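Local coordinates for nitroreductase-like family protein (PDB 2I7H) that belongs to the nitroreductase-like family of flavoproteins and binds flavin mononucleotide as a two-chain assembly, its precise role not being established, at residues P104-I107 / Q108-E111; F119-N122 / F123-A127; N144-F147 / I148-I151; A68-N71 / S72-E75. All blocks are in the same frame, centred on the assembly; numbering follows the deposited sequence. Where two conformers were deposited one is given.

The four contacts are local ones, each joining successive turns or a turn and a loop, and together they sample the helices packed around an antiparallel sheet. Contacts 1 and 2 lie on the same helix, 106-129, with centres about 23 Å apart, and both touch the second subunit. Contact 1 reaches the flavin mononucleotide through E111, whereas the side chain of Q124 in contact 2 stays about 6 Å from a bound flavin. Contacts 3 and 4 have centres only about 9 Å apart and pack directly, F147 against V69 and I151 against A68, with the flavin about 12 Å from the side chains of F147 and F73.

Contact 1: residues P104-I107 / Q108-E111; sequences PRQI and QRDE
Three successive i to i+4 bonds, R109 N to R105 O, D110 N to Q106 O (2.8 Å) and E111 N to I107 O, wind the backbone into the first turns of helix 106-129, with R105 at the N-cap position. The side chains of R105 and Q108 lie flat on one another: guanidinium and amide planes differ by 9°, and Q108 NE2 sits over one guanidinium face, 3.5 Å from R105 NH1 and displaced toward the rim. The bend of Q108 at chi2 (88°) folds its amide back over the arginine, whose NH2 makes a salt bridge to D103. R109, bent at chi2 and chi3, puts NE 2.7 Å from D110 OD1, a salt bridge whose acceptor is met on the anti side, 31° out of the carboxylate plane. In nitroreductase-like proteins, flavin pockets lie at the dimer interface, and here the helix start lies against the second subunit: D110 OD2 bonds to Y143 of that subunit. D110 OD2 also takes a 2.6 Å bond from a water that accepts from Q106 NE2, bridging one helical turn. I107 and E111 run side by side, with I107 CG2 3.6 Å from E111 OE2. That carboxylate, part of the flavin mononucleotide pocket, is held by R49 through OE1 and by S138 of the second subunit through OE2.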
# COMPACT_ATOMS: atom_id res chain seq x y z
N PRO A 104 -13.56 14.62 -2.61
CA PRO A 104 -14.57 14.85 -1.57
C PRO A 104 -15.42 13.62 -1.20
O PRO A 104 -16.03 13.59 -0.14
CB PRO A 104 -15.44 16.00 -2.14
CG PRO A 104 -15.14 16.03 -3.61
CD PRO A 104 -13.81 15.38 -3.85
N ARG A 105 -15.40 12.59 -2.04
CA ARG A 105 -16.18 11.40 -1.85
C ARG A 105 -15.33 10.30 -1.23
O ARG A 105 -14.21 10.05 -1.65
CB ARG A 105 -16.72 10.93 -3.21
CG ARG A 105 -17.70 11.91 -3.90
CD ARG A 105 -17.84 11.57 -5.39
NE ARG A 105 -16.53 11.68 -6.06
CZ ARG A 105 -16.31 11.49 -7.35
NH1 ARG A 105 -17.31 11.15 -8.15
NH2 ARG A 105 -15.09 11.69 -7.85
N GLN A 106 -15.90 9.63 -0.24
CA GLN A 106 -15.24 8.61 0.55
C GLN A 106 -14.60 7.51 -0.28
O GLN A 106 -13.41 7.25 -0.18
CB GLN A 106 -16.29 8.00 1.50
CG GLN A 106 -15.86 6.83 2.31
CD GLN A 106 -16.99 6.29 3.16
OE1 GLN A 106 -18.15 6.15 2.69
NE2 GLN A 106 -16.68 6.03 4.43
N ILE A 107 -15.40 6.84 -1.10
CA ILE A 107 -14.93 5.67 -1.83
C ILE A 107 -13.76 6.03 -2.77
O ILE A 107 -12.75 5.36 -2.79
CB ILE A 107 -16.12 4.96 -2.57
CG1 ILE A 107 -17.10 4.35 -1.53
CG2 ILE A 107 -15.60 3.91 -3.60
CD1 ILE A 107 -18.50 3.80 -2.14
N GLN A 108 -13.90 7.13 -3.51
CA GLN A 108 -12.85 7.53 -4.44
C GLN A 108 -11.61 8.00 -3.71
O GLN A 108 -10.51 7.74 -4.15
CB GLN A 108 -13.35 8.62 -5.41
CG GLN A 108 -14.26 8.10 -6.50
CD GLN A 108 -15.73 8.06 -6.13
OE1 GLN A 108 -16.11 8.21 -4.99
NE2 GLN A 108 -16.56 7.87 -7.13
N ARG A 109 -11.78 8.70 -2.59
CA ARG A 109 -10.63 9.15 -1.80
C ARG A 109 -9.89 7.96 -1.17
O ARG A 109 -8.66 7.94 -1.13
CB ARG A 109 -11.08 10.17 -0.73
CG ARG A 109 -10.01 10.70 0.16
CD ARG A 109 -9.51 9.71 1.27
NE ARG A 109 -10.61 9.15 2.06
CZ ARG A 109 -11.40 9.90 2.82
NH1 ARG A 109 -11.15 11.20 2.88
NH2 ARG A 109 -12.42 9.35 3.50
N ASP A 110 -10.65 7.02 -0.61
CA ASP A 110 -10.09 5.82 -0.03
C ASP A 110 -9.33 5.01 -1.07
O ASP A 110 -8.22 4.57 -0.82
CB ASP A 110 -11.19 4.95 0.62
CG ASP A 110 -11.69 5.53 1.93
OD1 ASP A 110 -11.15 6.56 2.43
OD2 ASP A 110 -12.68 4.99 2.44
N GLU A 111 -9.95 4.79 -2.22
CA GLU A 111 -9.28 4.17 -3.38
C GLU A 111 -7.98 4.90 -3.76
O GLU A 111 -6.96 4.28 -3.97
CB GLU A 111 -10.22 4.13 -4.60
CG GLU A 111 -11.18 2.97 -4.56
CD GLU A 111 -12.34 3.09 -5.56
OE1 GLU A 111 -12.49 4.08 -6.27
OE2 GLU A 111 -13.16 2.17 -5.59
O HOH W 1 -13.64 5.61 4.77

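Contact 2: residues F119-N122 / F123-A127; sequences FMQN and FQLLA
L126 N donates to N122 O over 2.9 Å in a nearly straight bond (174°), one of four i to i+4 backbone bonds joining 119-122 to 123-127. The leucine side chain folds over the same carbonyl, bringing L126 CG to 3.2 Å from N122 O. One residue earlier, L125 does likewise with Q121: L125 CG lies 3.3 Å from Q121 O, and the leucine's branched end also meets the amide oxygen, with L125 CG 3.9 Å from Q121 OE1. A bend at chi2 (66°) turns the Q121 amide so that Q121 NE2 faces the next turn, 3.1 Å from Q124 OE1. These two glutamines cross at about a right angle, their amide planes 63° apart. N122 is tied elsewhere, its ND2 donating to A40 O, while Q121 OE1 receives a weak bond from N122 of the second subunit. F119 stacks on W52 and lies beside helix 30-40. This is the buried middle of helix 106-129: M120 (modelled as selenomethionine), F123 and Q124 meet L163 of the sheet, while Q121, N122, L125 and L126 come up against the second subunit, as befits a long central helix at the dimer interface of a nitroreductase-like fold.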
# COMPACT_ATOMS: atom_id res chain seq x y z
N PHE A 119 1.81 2.52 -4.25
CA PHE A 119 2.93 3.21 -4.91
C PHE A 119 4.12 3.41 -3.97
O PHE A 119 5.26 3.12 -4.35
CB PHE A 119 2.41 4.54 -5.50
CG PHE A 119 3.47 5.52 -5.92
CD1 PHE A 119 4.08 5.43 -7.16
CD2 PHE A 119 3.77 6.61 -5.10
CE1 PHE A 119 5.01 6.33 -7.53
CE2 PHE A 119 4.71 7.51 -5.45
CZ PHE A 119 5.35 7.38 -6.66
N MSE A 120 3.86 3.83 -2.73
CA MSE A 120 4.94 4.08 -1.76
C MSE A 120 5.61 2.82 -1.29
O MSE A 120 6.83 2.79 -1.15
CB MSE A 120 4.45 4.89 -0.55
CG MSE A 120 4.11 6.33 -0.91
SE MSE A 120 3.38 7.42 0.55
CE MSE A 120 4.97 7.67 1.58
N GLN A 121 4.81 1.79 -1.05
CA GLN A 121 5.32 0.49 -0.71
C GLN A 121 6.14 -0.13 -1.86
O GLN A 121 7.23 -0.64 -1.61
CB GLN A 121 4.20 -0.45 -0.27
CG GLN A 121 4.66 -1.90 -0.06
CD GLN A 121 5.63 -2.10 1.09
OE1 GLN A 121 6.02 -3.24 1.39
NE2 GLN A 121 6.05 -1.01 1.72
N ASN A 122 5.63 -0.03 -3.09
CA ASN A 122 6.40 -0.40 -4.28
C ASN A 122 7.75 0.27 -4.25
O ASN A 122 8.77 -0.37 -4.45
CB ASN A 122 5.71 0.09 -5.54
CG ASN A 122 4.62 -0.82 -6.03
OD1 ASN A 122 4.46 -1.96 -5.59
ND2 ASN A 122 3.87 -0.32 -6.99
N PHE A 123 7.73 1.59 -4.05
CA PHE A 123 8.95 2.39 -4.06
C PHE A 123 9.93 1.89 -3.01
O PHE A 123 11.13 1.79 -3.28
CB PHE A 123 8.67 3.86 -3.79
CG PHE A 123 9.91 4.66 -3.72
CD1 PHE A 123 10.54 5.13 -4.91
CD2 PHE A 123 10.54 4.87 -2.51
CE1 PHE A 123 11.72 5.82 -4.83
CE2 PHE A 123 11.72 5.57 -2.43
CZ PHE A 123 12.32 6.04 -3.57
N GLN A 124 9.42 1.59 -1.82
CA GLN A 124 10.27 1.15 -0.71
C GLN A 124 10.96 -0.17 -1.04
O GLN A 124 12.13 -0.35 -0.73
CB GLN A 124 9.45 1.04 0.57
CG GLN A 124 9.05 2.38 1.24
CD GLN A 124 8.58 2.10 2.70
OE1 GLN A 124 7.81 1.17 2.93
NE2 GLN A 124 9.07 2.86 3.65
N LEU A 125 10.22 -1.06 -1.71
CA LEU A 125 10.73 -2.36 -2.17
C LEU A 125 11.78 -2.21 -3.26
O LEU A 125 12.87 -2.75 -3.17
CB LEU A 125 9.56 -3.24 -2.65
CG LEU A 125 8.59 -3.67 -1.56
CD1 LEU A 125 7.41 -4.51 -2.12
CD2 LEU A 125 9.35 -4.39 -0.45
N LEU A 126 11.43 -1.46 -4.29
CA LEU A 126 12.35 -1.06 -5.35
C LEU A 126 13.65 -0.45 -4.84
O LEU A 126 14.74 -0.79 -5.32
CB LEU A 126 11.63 -0.11 -6.32
CG LEU A 126 10.50 -0.76 -7.12
CD1 LEU A 126 9.50 0.22 -7.66
CD2 LEU A 126 11.05 -1.60 -8.28
N ALA A 127 13.54 0.46 -3.87
CA ALA A 127 14.71 1.11 -3.30
C ALA A 127 15.55 0.10 -2.52
O ALA A 127 16.77 0.06 -2.67
CB ALA A 127 14.29 2.35 -2.42

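Contact 3: residues N144-F147 / I148-I151; sequences NPLF and IEGI
Helix 145-150 is a short surface helix with an asparagine N-cap, and this contact spans it from cap to exit. N144 accepts from L146 N through OD1 at 2.9 Å, so its side chain occupies a backbone N-H of the first turn that has no earlier carbonyl to use. With CG anti to the backbone N (chi1 -168°), the N144 amide reaches forward beside the helix start, and its ND2 makes a weak bond to S72 O. Four i to i+4 bonds follow in sequence. I148 N meets N144 O at 3.0 Å almost straight along the carbonyl, whereas E149 N and G150 N approach P145 O and L146 O from above the carbonyl planes. The ladder closes with I151 N to F147 O at 2.9 Å, where I151 leaves helical geometry. On the inner side, F147 and I151 pack obliquely: I151 CG2 lies 3.7 Å from F147 CE2, and I151 CD1 is 4.0 Å from F147 CZ. The isoleucine has CG1 between its backbone N and carbonyl carbon (chi1 61°), which sends both branches toward the ring. I148 folds CG1 to 3.2 Å from N144 O. On the outer side, L146 and E149 run alongside each other, L146 CD2 lying 3.9 Å from E149 OE2. Beneath the helix, F147 also meets L65 and V69 of helix 62-71 and I159 of strand 157-167. The chemistry is thus divided: polar capping fixes where the helix begins, while apolar contact ties F147 to the helix exit at I151 and seats both against the protein.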
# COMPACT_ATOMS: atom_id res chain seq x y z
N ASN A 144 -0.64 19.50 9.30
CA ASN A 144 -0.53 20.89 9.72
C ASN A 144 -0.70 21.83 8.53
O ASN A 144 0.10 21.80 7.59
CB ASN A 144 0.83 21.10 10.42
CG ASN A 144 0.91 22.41 11.14
OD1 ASN A 144 0.42 23.42 10.66
ND2 ASN A 144 1.55 22.42 12.29
N PRO A 145 -1.77 22.65 8.53
CA PRO A 145 -2.05 23.51 7.39
C PRO A 145 -0.93 24.53 7.12
O PRO A 145 -0.76 24.97 5.97
CB PRO A 145 -3.38 24.20 7.76
CG PRO A 145 -3.52 24.04 9.22
CD PRO A 145 -2.80 22.77 9.57
N LEU A 146 -0.18 24.86 8.17
CA LEU A 146 1.01 25.70 8.06
C LEU A 146 2.14 25.05 7.25
O LEU A 146 2.79 25.72 6.46
CB LEU A 146 1.52 26.14 9.44
CG LEU A 146 0.74 27.23 10.20
CD1 LEU A 146 1.26 27.38 11.63
CD2 LEU A 146 0.72 28.57 9.46
N PHE A 147 2.37 23.76 7.47
CA PHE A 147 3.36 23.01 6.71
C PHE A 147 2.90 22.80 5.25
O PHE A 147 3.69 22.97 4.31
CB PHE A 147 3.67 21.67 7.40
CG PHE A 147 4.60 20.79 6.63
CD1 PHE A 147 4.15 19.58 6.10
CD2 PHE A 147 5.92 21.19 6.39
CE1 PHE A 147 5.00 18.78 5.36
CE2 PHE A 147 6.78 20.39 5.65
CZ PHE A 147 6.31 19.17 5.13
N ILE A 148 1.63 22.47 5.08
CA ILE A 148 1.05 22.15 3.78
C ILE A 148 1.12 23.35 2.82
O ILE A 148 1.48 23.19 1.65
CB ILE A 148 -0.41 21.65 3.93
CG1 ILE A 148 -0.45 20.35 4.75
CG2 ILE A 148 -1.06 21.44 2.56
CD1 ILE A 148 -1.80 20.06 5.48
N GLU A 149 0.77 24.53 3.33
CA GLU A 149 0.88 25.79 2.59
C GLU A 149 2.36 26.15 2.44
O GLU A 149 2.80 26.55 1.37
CB GLU A 149 0.05 26.89 3.29
CG GLU A 149 0.65 28.27 3.33
CD GLU A 149 1.08 28.73 4.76
OE1 GLU A 149 2.32 28.84 5.02
OE2 GLU A 149 0.18 29.00 5.60
N GLY A 150 3.12 25.95 3.51
CA GLY A 150 4.57 26.15 3.53
C GLY A 150 5.37 25.44 2.45
O GLY A 150 6.37 25.97 2.00
N ILE A 151 4.93 24.24 2.03
CA ILE A 151 5.60 23.54 0.91
C ILE A 151 4.87 23.72 -0.43
O ILE A 151 5.19 23.03 -1.40
CB ILE A 151 5.88 22.03 1.17
CG1 ILE A 151 4.57 21.24 1.40
CG2 ILE A 151 6.89 21.83 2.28
CD1 ILE A 151 4.75 19.72 1.47

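Contact 4: residues A68-N71 / S72-E75; sequences AVLN and SFTE
F73 lays one ring face over V69 O, which sits 3.7 Å above the plane and over the ring centre, while the valine methyl V69 CG1 touches F73 CZ at 3.5 Å. The two side chains run alongside each other in the same direction. L70 crosses the ring obliquely, bringing L70 CD2 to 4.1 Å from F73 CE1. The carbonyl facing the ring is also bonded by the backbone of S72, with S72 N 3.2 Å from V69 O. Serine 72 has two conformers; in the one described here S72 OG also donates to V69 O, from the same face of the carbonyl plane, its OG lying between the serine's backbone N and carbonyl carbon (chi1 86°). F73 N then bonds to L70 O at 3.2 Å, approaching from well above that carbonyl's plane. These i to i+3 bonds carry the chain out of helix 62-71 into the short connection, where T74 N-caps helix 75-90. F73 and L70 also rest on R78 of helix 75-90, and V69 on its L85. Helix 145-150 packs on A68 and S72 through F147, so this helix end contacts both helix 75-90 and helix 145-150.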
# COMPACT_ATOMS: atom_id res chain seq x y z
N ALA A 68 9.99 25.16 5.96
CA ALA A 68 8.56 24.86 6.05
C ALA A 68 8.21 24.05 7.31
O ALA A 68 7.24 24.37 8.00
CB ALA A 68 8.07 24.17 4.78
N VAL A 69 9.03 23.06 7.65
CA VAL A 69 8.79 22.28 8.87
C VAL A 69 8.83 23.17 10.12
O VAL A 69 7.91 23.14 10.94
CB VAL A 69 9.80 21.09 9.06
CG1 VAL A 69 9.56 20.44 10.41
CG2 VAL A 69 9.64 20.06 7.95
N LEU A 70 9.92 23.93 10.25
CA LEU A 70 10.13 24.74 11.43
C LEU A 70 9.09 25.85 11.60
O LEU A 70 8.70 26.16 12.72
CB LEU A 70 11.56 25.29 11.44
CG LEU A 70 12.65 24.24 11.57
CD1 LEU A 70 13.98 24.93 11.77
CD2 LEU A 70 12.37 23.25 12.71
N ASN A 71 8.72 26.50 10.50
CA ASN A 71 7.79 27.62 10.52
C ASN A 71 6.39 27.17 10.90
O ASN A 71 5.52 27.98 11.21
CB ASN A 71 7.74 28.33 9.16
CG ASN A 71 8.97 29.19 8.92
OD1 ASN A 71 9.67 29.56 9.85
ND2 ASN A 71 9.23 29.50 7.65
N SER A 72 6.20 25.84 10.88
CA SER A 72 4.92 25.18 11.20
C SER A 72 4.75 24.80 12.67
O SER A 72 3.65 24.52 13.12
CB SER A 72 4.69 23.94 10.30
OG SER A 72 5.30 22.76 10.82
N PHE A 73 5.86 24.77 13.41
CA PHE A 73 5.87 24.47 14.83
C PHE A 73 5.46 25.67 15.66
O PHE A 73 5.73 26.83 15.30
CB PHE A 73 7.26 23.99 15.29
CG PHE A 73 7.66 22.64 14.75
CD1 PHE A 73 9.00 22.24 14.78
CD2 PHE A 73 6.71 21.78 14.19
CE1 PHE A 73 9.39 20.99 14.28
CE2 PHE A 73 7.09 20.53 13.68
CZ PHE A 73 8.42 20.13 13.73
N THR A 74 4.80 25.39 16.79
CA THR A 74 4.63 26.41 17.82
C THR A 74 6.01 26.74 18.33
O THR A 74 6.97 26.03 18.06
CB THR A 74 3.79 25.92 18.99
OG1 THR A 74 4.38 24.70 19.50
CG2 THR A 74 2.35 25.64 18.53
N GLU A 75 6.12 27.82 19.08
CA GLU A 75 7.41 28.23 19.53
C GLU A 75 8.02 27.19 20.48
O GLU A 75 9.24 27.04 20.51
CB GLU A 75 7.31 29.64 20.14
CG GLU A 75 8.43 30.59 19.70
CD GLU A 75 8.80 30.47 18.21
OE1 GLU A 75 7.90 30.28 17.35
OE2 GLU A 75 10.00 30.58 17.91